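Endoglucanase(Endo-1,4-beta-glucanase)protein (Pseudomonas stutzeri, PDB 4LX4) probably hydrolyses O-glycosyl bonds as a cellulase-type glycoside hydrolase of family 5. Local coordinates at residues H14-S19 against Q50-I55. Numbering follows the deposited sequence.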
# COMPACT_ATOMS: atom_id res chain seq x y z
N HIS A 14 -10.87 -0.93 5.39
CA HIS A 14 -9.71 -1.57 6.03
C HIS A 14 -9.36 -2.92 5.44
O HIS A 14 -10.13 -3.89 5.52
CB HIS A 14 -9.89 -1.65 7.55
CG HIS A 14 -10.20 -0.33 8.16
ND1 HIS A 14 -9.38 0.76 8.02
CD2 HIS A 14 -11.28 0.09 8.87
CE1 HIS A 14 -9.93 1.80 8.63
NE2 HIS A 14 -11.08 1.42 9.15
N GLY A 15 -8.18 -2.96 4.84
CA GLY A 15 -7.79 -4.11 4.07
C GLY A 15 -6.46 -4.61 4.54
O GLY A 15 -6.06 -4.36 5.67
N VAL A 16 -5.79 -5.34 3.66
CA VAL A 16 -4.59 -6.05 4.03
C VAL A 16 -3.59 -5.99 2.89
O VAL A 16 -3.97 -6.07 1.74
CB VAL A 16 -4.91 -7.53 4.40
CG1 VAL A 16 -5.68 -8.20 3.29
CG2 VAL A 16 -3.63 -8.29 4.69
N ASN A 17 -2.32 -5.82 3.24
CA ASN A 17 -1.23 -5.99 2.31
C ASN A 17 -1.02 -7.49 2.08
O ASN A 17 -0.99 -8.26 3.04
CB ASN A 17 0.06 -5.34 2.87
CG ASN A 17 0.05 -3.82 2.77
OD1 ASN A 17 0.45 -3.25 1.75
ND2 ASN A 17 -0.42 -3.17 3.82
N ILE A 18 -0.90 -7.91 0.82
CA ILE A 18 -0.71 -9.32 0.49
C ILE A 18 0.66 -9.60 -0.15
O ILE A 18 1.03 -9.00 -1.17
CB ILE A 18 -1.85 -9.85 -0.40
CG1 ILE A 18 -3.18 -9.87 0.39
CG2 ILE A 18 -1.53 -11.24 -0.95
CD1 ILE A 18 -3.21 -10.77 1.61
N SER A 19 1.40 -10.50 0.48
CA SER A 19 2.71 -10.93 0.01
C SER A 19 2.59 -11.82 -1.23
O SER A 19 1.49 -12.23 -1.57
CB SER A 19 3.41 -11.69 1.13
OG SER A 19 2.60 -12.75 1.55
N GLN A 50 -13.40 -13.16 5.73
CA GLN A 50 -13.26 -12.31 6.91
C GLN A 50 -13.92 -10.96 6.73
O GLN A 50 -13.93 -10.15 7.65
CB GLN A 50 -11.78 -12.12 7.28
CG GLN A 50 -10.96 -13.38 7.66
CD GLN A 50 -11.50 -14.10 8.91
OE1 GLN A 50 -11.69 -13.48 9.96
NE2 GLN A 50 -11.68 -15.41 8.82
N GLY A 51 -14.47 -10.71 5.55
CA GLY A 51 -15.15 -9.45 5.28
C GLY A 51 -14.24 -8.40 4.67
O GLY A 51 -14.60 -7.22 4.62
N ILE A 52 -13.06 -8.81 4.22
CA ILE A 52 -12.06 -7.89 3.67
C ILE A 52 -12.08 -7.90 2.14
O ILE A 52 -11.87 -8.94 1.53
CB ILE A 52 -10.64 -8.22 4.17
CG1 ILE A 52 -10.54 -7.99 5.68
CG2 ILE A 52 -9.59 -7.40 3.42
CD1 ILE A 52 -9.31 -8.59 6.30
N ARG A 53 -12.30 -6.73 1.54
CA ARG A 53 -12.45 -6.59 0.10
C ARG A 53 -11.38 -5.66 -0.50
O ARG A 53 -11.40 -5.37 -1.69
CB ARG A 53 -13.83 -6.01 -0.20
CG ARG A 53 -15.00 -6.91 0.15
CD ARG A 53 -16.29 -6.28 -0.35
NE ARG A 53 -17.47 -7.13 -0.20
CZ ARG A 53 -18.02 -7.84 -1.18
NH1 ARG A 53 -17.50 -7.82 -2.41
NH2 ARG A 53 -19.08 -8.58 -0.93
N LEU A 54 -10.49 -5.16 0.35
CA LEU A 54 -9.45 -4.21 -0.07
C LEU A 54 -8.06 -4.82 0.10
O LEU A 54 -7.70 -5.29 1.17
CB LEU A 54 -9.56 -2.93 0.76
CG LEU A 54 -8.55 -1.82 0.44
CD1 LEU A 54 -8.76 -1.26 -0.97
CD2 LEU A 54 -8.54 -0.70 1.49
N ILE A 55 -7.28 -4.84 -0.98
CA ILE A 55 -5.97 -5.45 -0.95
C ILE A 55 -4.94 -4.50 -1.56
O ILE A 55 -5.18 -3.91 -2.62
CB ILE A 55 -5.95 -6.78 -1.74
CG1 ILE A 55 -6.96 -7.79 -1.18
CG2 ILE A 55 -4.53 -7.36 -1.84
CD1 ILE A 55 -6.82 -8.04 0.34
O HOH W 1 -12.18 -4.44 3.57
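V16 N donates to L54 O at 3.1 Å (N-H...O 153°), the direct hydrogen bond between segments 14-19 and 50-55; the backbone pairing continues from V16 to R56. The same oxygen receives a CA-H...O contact from G15 CA at 3.1 Å, and I55 CA makes a second such contact to V16 O. Just ahead of the V16-L54 bond, a water links the segments, donating to H14 O (2.9 Å) and accepting from R53 N. G15 has no side chain where one is excluded: a CB would run into L54 O. L54 CB and I52 CG2 instead pack on G15 CA, the latter at 3.8 Å.

The apolar contact is carried by V16, I18, I52 and I55. V16 and I55 lie side by side on one face of the sheet, pointing the same way. I55 CG2, anti to the backbone N, is directed at I18 CG1 (3.6 Å), while V16 CG1 meets I52 CG2 at 4.0 Å, those two side chains crossing at about a right angle. Cut back to an alanine, I55 would lose both branches, which is likely to leave I18 CG1 without its neighbour and the side of V16 less filled.

Strands 14-18 and 54-59 are adjacent members of the TIM barrel, joined by a beta-alpha-beta crossover through helix 41-49, whose Y47 touches V16, I18 and I52. I52 also reaches M307 and M310 of helix 305-311. On its other edge, strand 14-18 pairs with strand 280-285, where H14 ND1 bonds to S280 OG and G15 makes backbone bonds with S280 and Y282.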